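Local structure of dihydrodipicolinate synthase family protein (Sinorhizobium meliloti, 4DNH) at residues 70-75 against 113-118; 77-82 against 273-278; 279-284 against 325-330. The protein is of unknown function but has a TIM-barrel fold and may be an enzyme related to dihydrodipicolinate synthase. All coordinates share one frame; numbering follows the deposited sequence.

The three contacts follow the (beta/alpha)8 barrel from its outer layer through its interior to the helices after its last strand. Contact 1 seats helix 61-73 on the run into strand 115-119, and contact 2, about 8 Å away between centres, spans the barrel interior from strand 77-80 to strand 273-276. The two share neighbouring strands, with Ala116 O 2.9 Å from Glu80 N. Contact 3, centred about 12 Å from contact 2, begins just after strand 273-276, where Phe279 CE2 packs 3.7 Å from Ala274 CB. Contacts 1 and 3 also meet, Leu74 CD1 lying 3.5 Å from Ala283 CB. A bound glycerol, probably from the crystallisation liquor, lies near contact 2.

Contact 1 of 3, residues 70-75 against 113-118; sequences RLWDLG and ALIACG
Trp72 carries this contact, lying with one face of its indole on Ala113 and its edge turned to Leu114 and Ile115. The methyl group Ala113 CB sits 3.5 Å from the centroid of the five-membered ring of Trp72 and only 12° off the ring normal, a CH-pi contact made squarely over the face. At the pyrrole edge, Trp72 NE1 donates to Leu114 O at 2.9 Å, with an N-H...O angle of 158°. The oxygen lies close to the indole plane, whereas the donor stands well above the plane of the carbonyl. Farther round the same edge, Trp72 CZ2 meets Ile115 CD1 at 3.9 Å. The indole reaches the strand because its CG is anti to the carbonyl carbon (chi1 -67°), swinging the ring off the last turn of the helix. Face contact and edge bond together fix the rotation of the ring. A leucine in place of Trp72 would probably leave Leu114 O without its indole donor and the methyl of Ala113 without an aromatic face to rest on. Just beyond, Gly75 ends helix 61-73 in a Schellman motif, and the chain turns into strand 77-80. That strand runs beside 115-119: Val78 N bonds to Leu114 O as well, and Val78 packs against both Trp72 and Ile115. Helix 93-108 supplies Ala107, which touches Ala113 and Ile115.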
# COMPACT_ATOMS: atom_id res chain seq x y z
N ARG A 70 -1.21 12.52 9.30
CA ARG A 70 -0.27 11.74 10.11
C ARG A 70 0.92 11.30 9.27
O ARG A 70 2.08 11.38 9.72
CB ARG A 70 -0.96 10.52 10.73
CG ARG A 70 -0.15 9.77 11.78
CD ARG A 70 -0.94 8.54 12.23
NE ARG A 70 -0.13 7.42 12.74
CZ ARG A 70 0.37 7.36 13.97
NH1 ARG A 70 0.18 8.37 14.84
NH2 ARG A 70 1.08 6.29 14.34
N LEU A 71 0.65 10.85 8.04
CA LEU A 71 1.73 10.38 7.16
C LEU A 71 2.59 11.54 6.71
O LEU A 71 3.81 11.48 6.78
CB LEU A 71 1.22 9.57 5.95
CG LEU A 71 0.57 8.20 6.18
CD1 LEU A 71 0.04 7.65 4.85
CD2 LEU A 71 1.51 7.20 6.83
N TRP A 72 1.95 12.61 6.25
CA TRP A 72 2.71 13.81 5.88
C TRP A 72 3.55 14.33 7.00
O TRP A 72 4.69 14.72 6.75
CB TRP A 72 1.82 14.87 5.29
CG TRP A 72 1.24 14.46 3.96
CD1 TRP A 72 1.88 13.76 2.94
CD2 TRP A 72 -0.12 14.72 3.46
NE1 TRP A 72 1.03 13.57 1.88
CE2 TRP A 72 -0.18 14.12 2.12
CE3 TRP A 72 -1.25 15.36 3.96
CZ2 TRP A 72 -1.33 14.18 1.33
CZ3 TRP A 72 -2.41 15.41 3.16
CH2 TRP A 72 -2.44 14.83 1.88
N ASP A 73 3.03 14.30 8.23
CA ASP A 73 3.75 14.76 9.45
C ASP A 73 5.04 14.01 9.67
O ASP A 73 6.02 14.59 10.13
CB ASP A 73 2.90 14.57 10.72
CG ASP A 73 1.79 15.60 10.86
OD1 ASP A 73 1.76 16.59 10.11
OD2 ASP A 73 0.92 15.40 11.74
N LEU A 74 5.03 12.72 9.36
CA LEU A 74 6.18 11.85 9.53
C LEU A 74 7.13 11.91 8.33
O LEU A 74 8.17 11.22 8.32
CB LEU A 74 5.74 10.41 9.80
CG LEU A 74 5.01 10.15 11.12
CD1 LEU A 74 4.32 8.80 11.07
CD2 LEU A 74 5.91 10.21 12.35
N GLY A 75 6.78 12.71 7.33
CA GLY A 75 7.62 12.89 6.16
C GLY A 75 7.36 11.91 5.04
O GLY A 75 7.97 12.02 3.98
N ALA A 113 3.49 18.04 1.53
CA ALA A 113 2.63 16.91 1.26
C ALA A 113 2.89 16.27 -0.10
O ALA A 113 2.45 16.79 -1.13
CB ALA A 113 1.17 17.33 1.39
N LEU A 114 3.60 15.14 -0.09
CA LEU A 114 3.85 14.38 -1.31
C LEU A 114 2.74 13.33 -1.48
O LEU A 114 2.36 12.63 -0.54
CB LEU A 114 5.23 13.72 -1.25
CG LEU A 114 5.59 12.57 -2.22
CD1 LEU A 114 5.93 13.08 -3.62
CD2 LEU A 114 6.76 11.76 -1.66
N ILE A 115 2.22 13.23 -2.69
CA ILE A 115 1.03 12.45 -2.96
C ILE A 115 0.97 12.13 -4.44
O ILE A 115 1.33 12.94 -5.29
CB ILE A 115 -0.27 13.18 -2.47
CG1 ILE A 115 -1.53 12.41 -2.89
CG2 ILE A 115 -0.32 14.64 -2.93
CD1 ILE A 115 -2.71 12.62 -1.98
N ALA A 116 0.53 10.91 -4.74
CA ALA A 116 0.32 10.46 -6.10
C ALA A 116 -0.88 9.55 -6.07
O ALA A 116 -1.11 8.82 -5.09
CB ALA A 116 1.56 9.73 -6.63
N CYS A 117 -1.64 9.56 -7.16
CA CYS A 117 -2.99 9.05 -7.16
C CYS A 117 -3.17 7.92 -8.13
O CYS A 117 -2.84 8.06 -9.31
CB CYS A 117 -3.95 10.18 -7.51
SG CYS A 117 -3.69 11.61 -6.45
N GLY A 118 -3.71 6.80 -7.64
CA GLY A 118 -3.95 5.65 -8.47
C GLY A 118 -4.99 5.88 -9.56
O GLY A 118 -6.16 6.18 -9.26

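Contact 2 of 3, residues 77-82 against 273-278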
# COMPACT_ATOMS: atom_id res chain seq x y z
N GLY A 77 5.39 10.06 1.97
CA GLY A 77 4.43 10.45 0.94
C GLY A 77 3.17 9.61 1.04
O GLY A 77 3.15 8.57 1.71
N VAL A 78 2.12 10.04 0.36
CA VAL A 78 0.87 9.31 0.36
C VAL A 78 0.56 8.80 -1.06
O VAL A 78 0.56 9.58 -2.04
CB VAL A 78 -0.29 10.20 0.90
CG1 VAL A 78 -1.65 9.64 0.52
CG2 VAL A 78 -0.18 10.36 2.42
N ALA A 79 0.29 7.50 -1.17
CA ALA A 79 -0.17 6.88 -2.41
C ALA A 79 -1.67 6.63 -2.28
O ALA A 79 -2.07 5.74 -1.53
CB ALA A 79 0.55 5.55 -2.64
N GLU A 80 -2.48 7.41 -3.00
CA GLU A 80 -3.91 7.41 -2.72
C GLU A 80 -4.76 6.51 -3.56
O GLU A 80 -4.53 6.33 -4.76
CB GLU A 80 -4.51 8.81 -2.82
CG GLU A 80 -4.65 9.50 -1.49
CD GLU A 80 -5.57 8.81 -0.51
OE1 GLU A 80 -5.85 7.58 -0.61
OE2 GLU A 80 -6.00 9.52 0.41
N SER A 81 -5.78 5.99 -2.88
CA SER A 81 -6.77 5.15 -3.48
C SER A 81 -6.06 3.96 -4.14
O SER A 81 -6.40 3.53 -5.24
CB SER A 81 -7.61 5.97 -4.47
OG SER A 81 -8.36 6.95 -3.79
N MSE A 82 -5.08 3.42 -3.43
CA MSE A 82 -4.32 2.29 -3.93
C MSE A 82 -4.89 0.99 -3.42
O MSE A 82 -5.96 0.96 -2.78
CB MSE A 82 -2.86 2.50 -3.51
CG MSE A 82 -2.23 3.59 -4.37
SE MSE A 82 -2.13 2.91 -6.22
CE MSE A 82 -0.68 1.62 -5.89
N ASP A 273 13.63 2.53 -3.76
CA ASP A 273 12.76 3.42 -3.01
C ASP A 273 11.54 2.64 -2.49
O ASP A 273 11.57 1.41 -2.45
CB ASP A 273 12.38 4.62 -3.88
CG ASP A 273 13.56 5.56 -4.11
OD1 ASP A 273 14.06 6.15 -3.12
OD2 ASP A 273 14.00 5.72 -5.28
N ALA A 274 10.47 3.33 -2.09
CA ALA A 274 9.40 2.64 -1.37
C ALA A 274 8.01 3.18 -1.63
O ALA A 274 7.78 4.38 -1.62
CB ALA A 274 9.68 2.64 0.12
N LEU A 275 7.09 2.26 -1.86
CA LEU A 275 5.68 2.57 -1.98
C LEU A 275 4.97 1.33 -1.42
O LEU A 275 4.69 0.35 -2.14
CB LEU A 275 5.32 2.85 -3.44
CG LEU A 275 4.01 3.58 -3.75
CD1 LEU A 275 4.00 3.88 -5.24
CD2 LEU A 275 2.79 2.76 -3.34
N LEU A 276 4.72 1.39 -0.12
CA LEU A 276 4.38 0.21 0.66
C LEU A 276 3.13 0.39 1.50
O LEU A 276 2.95 1.42 2.17
CB LEU A 276 5.55 -0.11 1.61
CG LEU A 276 6.82 -0.68 0.99
CD1 LEU A 276 7.99 -0.49 1.95
CD2 LEU A 276 6.64 -2.14 0.65
N GLY A 277 2.27 -0.62 1.48
CA GLY A 277 1.15 -0.70 2.42
C GLY A 277 1.63 -0.90 3.86
O GLY A 277 0.97 -0.46 4.79
N ILE A 278 2.78 -1.55 4.05
CA ILE A 278 3.30 -1.73 5.41
C ILE A 278 3.72 -0.39 6.05
O ILE A 278 3.63 -0.22 7.27
CB ILE A 278 4.41 -2.83 5.51
CG1 ILE A 278 4.86 -3.06 6.97
CG2 ILE A 278 5.62 -2.49 4.66
CD1 ILE A 278 3.82 -3.68 7.87
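Ala79 and Leu275 face each other with their CA atoms 7.3 Å apart, on strands 77-80 and 273-276 of one parallel barrel, with strand 37-40 standing between them in the sheet. The contact is therefore made by side chains across the interior. Ala79 points its CB toward the other strand, and Leu275 supplies the reach. With CG anti to the backbone N (chi1 -162°), Leu275 brings its CD2 branch to 3.6 Å from Ala79 CB. Leu275 CG follows at 4.1 Å from the same methyl, so the alanine meets the CD2 side of the leucine, with CD1 turned elsewhere. Met82, present as selenomethionine, curls back after the strand and places its CE methyl 4.5 Å from Leu275 CD2, a looser touch on the same branch. The turn at Ser81, which has left-handed backbone angles, is tied to the residue before it: Ser81 N donates to Glu80 OE1 at 2.8 Å, reaching the anti side of the carboxylate. Glu80 OE2 is held on the outside by Arg68 and Ser103. Small and branched apolar side chains meeting inside a closed eight-stranded parallel sheet are characteristic of the TIM-barrel core. A glycerol, probably from the crystallisation liquor, is hydrogen-bonded to Gly277 N, about 5 Å from the Met82 side chain and near the C-terminal strand ends, where TIM-barrel enzymes place their active sites; whether this protein does so is unknown.

Contact 3 of 3, residues 279-284 against 325-330; sequences FDAIAP and TGVVFL
Val327 and Leu330, one turn apart on helix 323-333, both bear on Ala281, while Val327 also reaches Asp280. The methyl Ala281 CB points toward the partner helix and meets two branches there, Val327 CG2 and Leu330 CD2, each at 4.1 Å. Leu330 comes from the other helix with CG anti to its backbone N (chi1 -164°), which carries CD2 over to the backbone of Ala281 as well; this methyl is 3.4 Å from Ala281 O. The two branches of Val327 divide the work. While CG2 goes to the alanine, CG1 rests against the flat of the Asp280 carboxylate, 3.5 Å from Asp280 OD1 and almost as near Asp280 CG and OD2. Asp280 CG is anti to the backbone N (chi1 165°), which turns the face of the carboxylate to this methyl. Its two oxygens have separate polar partners. Asp280 OD1 accepts a bond of 3.0 Å from a water, and the same water donates to Val327 O at 2.7 Å, bridging the two segments beside the apolar contact. Asp280 OD2 is bonded to His42 ND1, so both ends of this buried carboxylate are gripped and its turning is restricted. The contact thus joins short helix 278-281, directly after the last barrel strand, to helix 323-333. At Ile282 the chain leaves the short helix, and the following helix 283-294 packs on helix 61-73 through Ala283 and Pro284. Helix 323-333 also meets helix 352-364, where Leu330 touches Ala362 and Phe329 packs on Leu355 and Leu358.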
# COMPACT_ATOMS: atom_id res chain seq x y z
N PHE A 279 4.16 0.56 5.24
CA PHE A 279 4.57 1.86 5.75
C PHE A 279 3.43 2.65 6.36
O PHE A 279 3.63 3.53 7.19
CB PHE A 279 5.30 2.65 4.68
CG PHE A 279 6.77 2.34 4.61
CD1 PHE A 279 7.29 1.27 5.33
CD2 PHE A 279 7.61 3.07 3.80
CE1 PHE A 279 8.63 0.96 5.27
CE2 PHE A 279 8.95 2.77 3.73
CZ PHE A 279 9.47 1.72 4.47
N ASP A 280 2.21 2.32 5.95
CA ASP A 280 1.02 2.81 6.58
C ASP A 280 0.99 2.30 8.04
O ASP A 280 1.02 3.10 8.99
CB ASP A 280 -0.20 2.36 5.75
CG ASP A 280 -1.52 2.50 6.50
OD1 ASP A 280 -1.56 2.37 7.75
OD2 ASP A 280 -2.54 2.73 5.82
N ALA A 281 0.97 0.97 8.21
CA ALA A 281 0.87 0.34 9.54
C ALA A 281 2.03 0.61 10.51
O ALA A 281 1.83 0.62 11.73
CB ALA A 281 0.65 -1.15 9.39
N ILE A 282 3.24 0.84 9.98
CA ILE A 282 4.39 1.13 10.84
C ILE A 282 4.99 2.53 10.59
O ILE A 282 6.19 2.78 10.85
CB ILE A 282 5.50 0.05 10.72
CG1 ILE A 282 6.13 0.09 9.32
CG2 ILE A 282 4.95 -1.34 11.05
CD1 ILE A 282 7.25 -0.91 9.12
N ALA A 283 4.14 3.43 10.09
CA ALA A 283 4.54 4.80 9.74
C ALA A 283 5.62 5.41 10.64
O ALA A 283 6.67 5.82 10.11
CB ALA A 283 3.32 5.72 9.64
N PRO A 284 5.40 5.46 11.97
CA PRO A 284 6.38 6.11 12.87
C PRO A 284 7.76 5.50 12.81
O PRO A 284 8.75 6.23 12.82
CB PRO A 284 5.79 5.89 14.26
CG PRO A 284 4.34 5.67 14.03
CD PRO A 284 4.24 4.95 12.72
N THR A 325 -6.78 -5.92 6.41
CA THR A 325 -7.34 -6.17 7.71
C THR A 325 -6.34 -5.96 8.85
O THR A 325 -6.67 -5.29 9.84
CB THR A 325 -7.97 -7.56 7.73
OG1 THR A 325 -8.86 -7.64 6.61
CG2 THR A 325 -8.72 -7.81 9.04
N GLY A 326 -5.13 -6.49 8.70
CA GLY A 326 -4.08 -6.31 9.70
C GLY A 326 -3.64 -4.85 9.80
O GLY A 326 -3.27 -4.35 10.87
N VAL A 327 -3.68 -4.16 8.67
CA VAL A 327 -3.27 -2.76 8.65
C VAL A 327 -4.25 -1.89 9.46
O VAL A 327 -3.85 -1.15 10.36
CB VAL A 327 -3.11 -2.28 7.19
CG1 VAL A 327 -3.07 -0.76 7.11
CG2 VAL A 327 -1.84 -2.89 6.59
N VAL A 328 -5.54 -2.01 9.15
CA VAL A 328 -6.57 -1.28 9.83
C VAL A 328 -6.69 -1.74 11.29
O VAL A 328 -6.91 -0.92 12.19
CB VAL A 328 -7.90 -1.43 9.09
CG1 VAL A 328 -9.02 -0.72 9.85
CG2 VAL A 328 -7.77 -0.92 7.67
N PHE A 329 -6.52 -3.03 11.56
CA PHE A 329 -6.50 -3.46 12.96
C PHE A 329 -5.39 -2.76 13.73
O PHE A 329 -5.57 -2.36 14.88
CB PHE A 329 -6.35 -4.97 13.09
CG PHE A 329 -6.50 -5.47 14.50
CD1 PHE A 329 -7.73 -5.42 15.15
CD2 PHE A 329 -5.42 -6.00 15.18
CE1 PHE A 329 -7.88 -5.89 16.44
CE2 PHE A 329 -5.56 -6.47 16.47
CZ PHE A 329 -6.80 -6.41 17.10
N LEU A 330 -4.24 -2.60 13.11
CA LEU A 330 -3.15 -1.93 13.77
C LEU A 330 -3.47 -0.43 13.96
O LEU A 330 -3.23 0.12 15.04
CB LEU A 330 -1.82 -2.20 13.08
CG LEU A 330 -0.60 -1.83 13.95
CD1 LEU A 330 -0.72 -2.37 15.38
CD2 LEU A 330 0.74 -2.20 13.31
O HOH W 1 -2.48 1.18 10.40